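Local coordinates for Hut operon positive regulatory protein (Bacillus subtilis, PDB 1VEA) that binds regulatory sequences on the hut mRNA in the presence of histidine and so suppresses transcription termination, switching on the operon for histidine utilization, at residues R11-L16 with W120-L125; G101-V106 with S124-I129. The protein carries 1 engineered substitution. All blocks are in the same frame, centred on the assembly; numbering follows the deposited sequence.

Contact 1 and contact 2 meet on strand 120-130 and share S124 and L125. Their centres are about 11 Å apart. Contact 1 sets helix 9-18 on one face of the antiparallel sheet. Contact 2 pairs strand 120-130 with strand 100-109 within that sheet. The two also touch directly: S13 O lies 3.7 Å from A105 CB, and A122 O lies 3.5 Å from V106 CG1. In contact 1 the side chain of V14 is about 7 Å from a bound N-(2-naphthyl)histidinamide, a histidine analogue. In contact 2 the side chain of L125 is about 8 Å from a bound N-(2-naphthyl)histidinamide. Neither distance is a direct contact. Both contacts also reach a second subunit of the hexamer.

Contact 1: R11-L16 with W120-L125; sequences RLSVLL and WIAVSL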
ATOM      1  N   ARG B  11      -8.865  21.619  13.291  1.00 47.41           N
ATOM      2  CA  ARG B  11      -7.777  22.443  13.784  1.00 48.17           C
ATOM      3  C   ARG B  11      -7.790  22.436  15.309  1.00 48.77           C
ATOM      4  O   ARG B  11      -6.773  22.159  15.945  1.00 49.03           O
ATOM      5  CB  ARG B  11      -7.952  23.866  13.267  1.00 48.63           C
ATOM      6  CG  ARG B  11      -6.926  24.852  13.759  1.00 51.88           C
ATOM      7  CD  ARG B  11      -7.132  26.205  13.094  1.00 55.24           C
ATOM      8  NE  ARG B  11      -6.302  27.240  13.700  1.00 59.72           N
ATOM      9  CZ  ARG B  11      -6.419  27.648  14.963  1.00 62.17           C
ATOM     10  NH1 ARG B  11      -7.339  27.103  15.760  1.00 61.83           N
ATOM     11  NH2 ARG B  11      -5.630  28.611  15.428  1.00 62.17           N
ATOM     12  N   LEU B  12      -8.955  22.745  15.881  1.00 49.46           N
ATOM     13  CA  LEU B  12      -9.146  22.792  17.329  1.00 47.39           C
ATOM     14  C   LEU B  12      -8.755  21.459  17.917  1.00 47.46           C
ATOM     15  O   LEU B  12      -7.954  21.381  18.847  1.00 48.10           O
ATOM     16  CB  LEU B  12     -10.609  23.075  17.656  1.00 47.83           C
ATOM     17  CG  LEU B  12     -11.146  24.433  17.182  1.00 50.00           C
ATOM     18  CD1 LEU B  12     -12.669  24.473  17.274  1.00 50.09           C
ATOM     19  CD2 LEU B  12     -10.535  25.536  18.014  1.00 48.38           C
ATOM     20  N   SER B  13      -9.322  20.405  17.350  1.00 47.03           N
ATOM     21  CA  SER B  13      -9.049  19.057  17.803  1.00 46.20           C
ATOM     22  C   SER B  13      -7.557  18.752  17.924  1.00 46.24           C
ATOM     23  O   SER B  13      -7.118  18.180  18.924  1.00 45.14           O
ATOM     24  CB  SER B  13      -9.702  18.062  16.862  1.00 45.95           C
ATOM     25  OG  SER B  13      -9.397  16.750  17.268  1.00 50.26           O
ATOM     26  N   VAL B  14      -6.780  19.124  16.909  1.00 46.82           N
ATOM     27  CA  VAL B  14      -5.339  18.875  16.927  1.00 48.20           C
ATOM     28  C   VAL B  14      -4.611  19.744  17.958  1.00 50.16           C
ATOM     29  O   VAL B  14      -3.774  19.252  18.719  1.00 50.60           O
ATOM     30  CB  VAL B  14      -4.709  19.108  15.533  1.00 48.67           C
ATOM     31  CG1 VAL B  14      -3.186  19.082  15.624  1.00 45.65           C
ATOM     32  CG2 VAL B  14      -5.180  18.026  14.575  1.00 49.52           C
ATOM     33  N   LEU B  15      -4.914  21.036  17.985  1.00 50.12           N
ATOM     34  CA  LEU B  15      -4.265  21.899  18.950  1.00 50.98           C
ATOM     35  C   LEU B  15      -4.518  21.364  20.355  1.00 51.75           C
ATOM     36  O   LEU B  15      -3.606  21.325  21.180  1.00 52.28           O
ATOM     37  CB  LEU B  15      -4.783  23.332  18.827  1.00 50.10           C
ATOM     38  CG  LEU B  15      -4.434  24.037  17.515  1.00 49.68           C
ATOM     39  CD1 LEU B  15      -5.133  25.390  17.469  1.00 47.95           C
ATOM     40  CD2 LEU B  15      -2.924  24.201  17.409  1.00 47.93           C
ATOM     41  N   LEU B  16      -5.749  20.939  20.628  1.00 51.95           N
ATOM     42  CA  LEU B  16      -6.073  20.409  21.946  1.00 53.87           C
ATOM     43  C   LEU B  16      -5.191  19.198  22.224  1.00 56.59           C
ATOM     44  O   LEU B  16      -4.625  19.041  23.310  1.00 58.61           O
ATOM     45  CB  LEU B  16      -7.540  19.989  22.015  1.00 53.62           C
ATOM     46  CG  LEU B  16      -7.953  19.462  23.396  1.00 54.42           C
ATOM     47  CD1 LEU B  16      -8.041  20.622  24.366  1.00 52.29           C
ATOM     48  CD2 LEU B  16      -9.280  18.750  23.319  1.00 52.36           C
ATOM     49  N   TRP B 120     -20.564  17.836  13.694  1.00 78.09           N
ATOM     50  CA  TRP B 120     -19.385  17.129  13.245  1.00 75.89           C
ATOM     51  C   TRP B 120     -18.698  16.527  14.450  1.00 73.24           C
ATOM     52  O   TRP B 120     -19.163  16.660  15.581  1.00 73.80           O
ATOM     53  CB  TRP B 120     -18.433  18.084  12.536  1.00 80.18           C
ATOM     54  CG  TRP B 120     -18.611  18.143  11.052  1.00 84.18           C
ATOM     55  CD1 TRP B 120     -17.858  17.498  10.112  1.00 85.78           C
ATOM     56  CD2 TRP B 120     -19.578  18.912  10.330  1.00 86.18           C
ATOM     57  NE1 TRP B 120     -18.291  17.822   8.849  1.00 87.32           N
ATOM     58  CE2 TRP B 120     -19.346  18.691   8.954  1.00 87.93           C
ATOM     59  CE3 TRP B 120     -20.617  19.770  10.713  1.00 87.95           C
ATOM     60  CZ2 TRP B 120     -20.119  19.297   7.953  1.00 89.29           C
ATOM     61  CZ3 TRP B 120     -21.388  20.375   9.720  1.00 90.50           C
ATOM     62  CH2 TRP B 120     -21.132  20.135   8.354  1.00 90.47           C
ATOM     63  N   ILE B 121     -17.578  15.868  14.207  1.00 69.20           N
ATOM     64  CA  ILE B 121     -16.839  15.244  15.283  1.00 65.13           C
ATOM     65  C   ILE B 121     -15.433  14.911  14.807  1.00 62.62           C
ATOM     66  O   ILE B 121     -15.251  14.262  13.779  1.00 61.58           O
ATOM     67  CB  ILE B 121     -17.568  13.968  15.754  1.00 64.16           C
ATOM     68  CG1 ILE B 121     -16.766  13.270  16.838  1.00 62.19           C
ATOM     69  CG2 ILE B 121     -17.781  13.028  14.595  1.00 65.60           C
ATOM     70  CD1 ILE B 121     -17.533  12.152  17.483  1.00 63.34           C
ATOM     71  N   ALA B 122     -14.435  15.383  15.543  1.00 59.42           N
ATOM     72  CA  ALA B 122     -13.055  15.126  15.174  1.00 56.82           C
ATOM     73  C   ALA B 122     -12.363  14.243  16.202  1.00 55.50           C
ATOM     74  O   ALA B 122     -12.627  14.320  17.400  1.00 54.55           O
ATOM     75  CB  ALA B 122     -12.298  16.445  15.011  1.00 54.06           C
ATOM     76  N   VAL B 123     -11.479  13.392  15.706  1.00 54.16           N
ATOM     77  CA  VAL B 123     -10.712  12.484  16.540  1.00 51.40           C
ATOM     78  C   VAL B 123      -9.291  12.563  16.043  1.00 50.04           C
ATOM     79  O   VAL B 123      -9.000  12.135  14.925  1.00 53.03           O
ATOM     80  CB  VAL B 123     -11.201  11.038  16.388  1.00 51.24           C
ATOM     81  CG1 VAL B 123     -10.168  10.082  16.940  1.00 50.23           C
ATOM     82  CG2 VAL B 123     -12.531  10.865  17.101  1.00 50.20           C
ATOM     83  N   SER B 124      -8.413  13.129  16.857  1.00 47.68           N
ATOM     84  CA  SER B 124      -7.007  13.263  16.493  1.00 46.72           C
ATOM     85  C   SER B 124      -6.150  12.429  17.440  1.00 45.84           C
ATOM     86  O   SER B 124      -6.402  12.383  18.635  1.00 47.70           O
ATOM     87  CB  SER B 124      -6.586  14.732  16.564  1.00 44.09           C
ATOM     88  OG  SER B 124      -6.914  15.270  17.829  1.00 43.07           O
ATOM     89  N   LEU B 125      -5.131  11.778  16.904  1.00 45.20           N
ATOM     90  CA  LEU B 125      -4.262  10.940  17.712  1.00 46.30           C
ATOM     91  C   LEU B 125      -2.795  11.324  17.585  1.00 47.48           C
ATOM     92  O   LEU B 125      -2.300  11.622  16.499  1.00 46.96           O
ATOM     93  CB  LEU B 125      -4.438   9.481  17.294  1.00 46.44           C
ATOM     94  CG  LEU B 125      -5.903   9.039  17.271  1.00 46.69           C
ATOM     95  CD1 LEU B 125      -6.128   7.936  16.244  1.00 45.55           C
ATOM     96  CD2 LEU B 125      -6.291   8.597  18.655  1.00 46.51           C
TER
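Helix 9-18 packs here on a face of the antiparallel sheet, where S13 and V14 meet A122 and S124 of strand 120-130. The short segments run in roughly the same direction, 34° apart, and their axes approach to 7.8 Å. The CB of S13 points toward the strand. The S13 hydroxyl is hydrogen-bonded to that of S124, with S13 OG 2.9 Å from S124 OG; either could be the donor. The S13 OG stands anti to its own backbone nitrogen (chi1 178°), a position from which it reaches S124. On S124 the OG sits between the backbone N and the carbonyl carbon (chi1 53°) and rises to meet it. This polar pair is buried, and each hydroxyl gives the other a partner inside the packing.

Apolar contacts lie beside the bond. The methyl of A122 meets the methylene of S13, with A122 CB 3.6 Å from S13 CB. V14 reaches S124 with one branch: V14 CG2 lies 4.1 Å from S124 CB. The small side chains of S13, A122 and S124 are consistent with the short distance between the helix and strand axes.

V14 also packs on F141 and V143 of strand 137-147, and on L18 of a second subunit. S124 touches A105 of strand 100-109. V123 and L125 point to the opposite face of the sheet, where they meet helix 70-86.

Contact 2: G101-V106 with S124-I129; sequences GLRFAV and SLYGTI
R103 and Y126 form a hydrogen-bonded antiparallel pair joined by two backbone bonds. Y126 N gives a nearly straight bond to R103 O, 2.8 Å long (N-H...O angle 173°). In return, R103 N bonds to Y126 O at 2.7 Å, approaching from above the carbonyl plane. A105 and S124 make the next such pair; A105 N to S124 O and S124 N to A105 O are both 3.2 Å. Toward the other end, G101 N bonds to T128 O at 3.0 Å.

The R103 and Y126 side chains share one face of the sheet. R103 is bent at chi3 (42°), which brings its NH2 to the edge of the Y126 ring, 3.5 Å from Y126 CD2. The two planes are 53° apart. R103 NH1 makes a weak hydrogen bond to L17 O. Y126 OH is hydrogen-bonded to E139 and to R8 of a second subunit. On the other face, F104 CB packs on L125 CD2 at 3.4 Å, and L102 CD2 lies 3.7 Å from G127 CA.

These strands form a beta hairpin in the middle of the sheet, between strands 39-42 and 137-147. A105 and Y126 face L17 of helix 9-18, while F104 and L125 pack against I54 of helix 47-61.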
ATOM      1  N   GLY B 101       2.419   4.568  22.694  1.00 76.94           N
ATOM      2  CA  GLY B 101       1.723   5.408  23.646  1.00 74.99           C
ATOM      3  C   GLY B 101       0.939   6.502  22.954  1.00 74.26           C
ATOM      4  O   GLY B 101       1.419   7.624  22.792  1.00 75.33           O
ATOM      5  N   LEU B 102      -0.280   6.175  22.543  1.00 73.06           N
ATOM      6  CA  LEU B 102      -1.127   7.139  21.864  1.00 71.69           C
ATOM      7  C   LEU B 102      -1.953   7.979  22.817  1.00 71.16           C
ATOM      8  O   LEU B 102      -2.502   7.474  23.804  1.00 71.69           O
ATOM      9  CB  LEU B 102      -2.085   6.436  20.902  1.00 70.76           C
ATOM     10  CG  LEU B 102      -1.485   5.627  19.759  1.00 69.58           C
ATOM     11  CD1 LEU B 102      -2.601   5.256  18.809  1.00 68.54           C
ATOM     12  CD2 LEU B 102      -0.421   6.431  19.033  1.00 70.85           C
ATOM     13  N   ARG B 103      -2.031   9.269  22.509  1.00 69.86           N
ATOM     14  CA  ARG B 103      -2.825  10.212  23.284  1.00 69.56           C
ATOM     15  C   ARG B 103      -3.820  10.754  22.278  1.00 68.00           C
ATOM     16  O   ARG B 103      -3.500  10.884  21.097  1.00 67.97           O
ATOM     17  CB  ARG B 103      -1.958  11.339  23.845  1.00 70.47           C
ATOM     18  CG  ARG B 103      -2.732  12.393  24.645  1.00 75.05           C
ATOM     19  CD  ARG B 103      -1.821  13.082  25.666  1.00 77.33           C
ATOM     20  NE  ARG B 103      -0.510  13.390  25.095  1.00 79.17           N
ATOM     21  CZ  ARG B 103      -0.304  14.268  24.119  1.00 78.85           C
ATOM     22  NH1 ARG B 103      -1.328  14.939  23.609  1.00 78.70           N
ATOM     23  NH2 ARG B 103       0.921  14.459  23.638  1.00 77.98           N
ATOM     24  N   PHE B 104      -5.027  11.063  22.728  1.00 66.01           N
ATOM     25  CA  PHE B 104      -6.035  11.546  21.803  1.00 63.05           C
ATOM     26  C   PHE B 104      -6.849  12.712  22.314  1.00 61.13           C
ATOM     27  O   PHE B 104      -6.658  13.195  23.434  1.00 62.36           O
ATOM     28  CB  PHE B 104      -6.972  10.403  21.424  1.00 62.52           C
ATOM     29  CG  PHE B 104      -7.828   9.912  22.557  1.00 62.83           C
ATOM     30  CD1 PHE B 104      -8.926  10.650  22.988  1.00 63.29           C
ATOM     31  CD2 PHE B 104      -7.559   8.694  23.171  1.00 61.98           C
ATOM     32  CE1 PHE B 104      -9.745  10.177  24.008  1.00 62.63           C
ATOM     33  CE2 PHE B 104      -8.374   8.215  24.193  1.00 61.01           C
ATOM     34  CZ  PHE B 104      -9.467   8.956  24.607  1.00 61.56           C
ATOM     35  N   ALA B 105      -7.768  13.148  21.464  1.00 57.35           N
ATOM     36  CA  ALA B 105      -8.653  14.255  21.753  1.00 53.02           C
ATOM     37  C   ALA B 105      -9.835  14.047  20.839  1.00 49.62           C
ATOM     38  O   ALA B 105      -9.681  13.620  19.713  1.00 47.56           O
ATOM     39  CB  ALA B 105      -7.968  15.580  21.437  1.00 54.04           C
ATOM     40  N   VAL B 106     -11.022  14.337  21.335  1.00 48.99           N
ATOM     41  CA  VAL B 106     -12.221  14.174  20.547  1.00 47.33           C
ATOM     42  C   VAL B 106     -13.014  15.436  20.746  1.00 49.60           C
ATOM     43  O   VAL B 106     -13.153  15.895  21.869  1.00 50.38           O
ATOM     44  CB  VAL B 106     -13.042  12.988  21.047  1.00 45.26           C
ATOM     45  CG1 VAL B 106     -14.151  12.668  20.059  1.00 40.87           C
ATOM     46  CG2 VAL B 106     -12.126  11.792  21.279  1.00 43.09           C
ATOM     47  N   SER B 124      -8.413  13.129  16.857  1.00 47.68           N
ATOM     48  CA  SER B 124      -7.007  13.263  16.493  1.00 46.72           C
ATOM     49  C   SER B 124      -6.150  12.429  17.440  1.00 45.84           C
ATOM     50  O   SER B 124      -6.402  12.383  18.635  1.00 47.70           O
ATOM     51  CB  SER B 124      -6.586  14.732  16.564  1.00 44.09           C
ATOM     52  OG  SER B 124      -6.914  15.270  17.829  1.00 43.07           O
ATOM     53  N   LEU B 125      -5.131  11.778  16.904  1.00 45.20           N
ATOM     54  CA  LEU B 125      -4.262  10.940  17.712  1.00 46.30           C
ATOM     55  C   LEU B 125      -2.795  11.324  17.585  1.00 47.48           C
ATOM     56  O   LEU B 125      -2.300  11.622  16.499  1.00 46.96           O
ATOM     57  CB  LEU B 125      -4.438   9.481  17.294  1.00 46.44           C
ATOM     58  CG  LEU B 125      -5.903   9.039  17.271  1.00 46.69           C
ATOM     59  CD1 LEU B 125      -6.128   7.936  16.244  1.00 45.55           C
ATOM     60  CD2 LEU B 125      -6.291   8.597  18.655  1.00 46.51           C
ATOM     61  N   TYR B 126      -2.098  11.328  18.707  1.00 49.84           N
ATOM     62  CA  TYR B 126      -0.685  11.637  18.691  1.00 52.83           C
ATOM     63  C   TYR B 126       0.000  10.753  19.695  1.00 55.72           C
ATOM     64  O   TYR B 126      -0.413  10.683  20.847  1.00 58.09           O
ATOM     65  CB  TYR B 126      -0.417  13.079  19.071  1.00 51.03           C
ATOM     66  CG  TYR B 126       1.063  13.373  19.119  1.00 49.01           C
ATOM     67  CD1 TYR B 126       1.829  13.386  17.951  1.00 49.40           C
ATOM     68  CD2 TYR B 126       1.697  13.635  20.324  1.00 46.47           C
ATOM     69  CE1 TYR B 126       3.194  13.658  17.987  1.00 49.37           C
ATOM     70  CE2 TYR B 126       3.050  13.907  20.376  1.00 47.60           C
ATOM     71  CZ  TYR B 126       3.796  13.921  19.211  1.00 49.53           C
ATOM     72  OH  TYR B 126       5.140  14.208  19.282  1.00 50.60           O
ATOM     73  N   GLY B 127       1.052  10.081  19.270  1.00 57.40           N
ATOM     74  CA  GLY B 127       1.745   9.222  20.198  1.00 61.11           C
ATOM     75  C   GLY B 127       3.123   8.884  19.704  1.00 63.55           C
ATOM     76  O   GLY B 127       3.628   9.490  18.757  1.00 62.87           O
ATOM     77  N   THR B 128       3.735   7.904  20.348  1.00 66.32           N
ATOM     78  CA  THR B 128       5.062   7.487  19.968  1.00 70.01           C
ATOM     79  C   THR B 128       5.104   5.973  19.814  1.00 71.26           C
ATOM     80  O   THR B 128       4.359   5.259  20.484  1.00 73.54           O
ATOM     81  CB  THR B 128       6.074   7.938  21.026  1.00 71.22           C
ATOM     82  OG1 THR B 128       6.163   9.369  21.019  1.00 71.55           O
ATOM     83  CG2 THR B 128       7.436   7.359  20.740  1.00 74.66           C
ATOM     84  N   ILE B 129       5.944   5.493  18.901  1.00 71.44           N
ATOM     85  CA  ILE B 129       6.115   4.060  18.683  1.00 70.86           C
ATOM     86  C   ILE B 129       7.584   3.791  18.925  1.00 70.84           C
ATOM     87  O   ILE B 129       8.440   4.387  18.271  1.00 71.14           O
ATOM     88  CB  ILE B 129       5.816   3.620  17.233  1.00 72.08           C
ATOM     89  CG1 ILE B 129       4.457   4.145  16.782  1.00 71.49           C
ATOM     90  CG2 ILE B 129       5.867   2.099  17.133  1.00 72.08           C
ATOM     91  CD1 ILE B 129       4.525   5.544  16.250  1.00 72.11           C
TER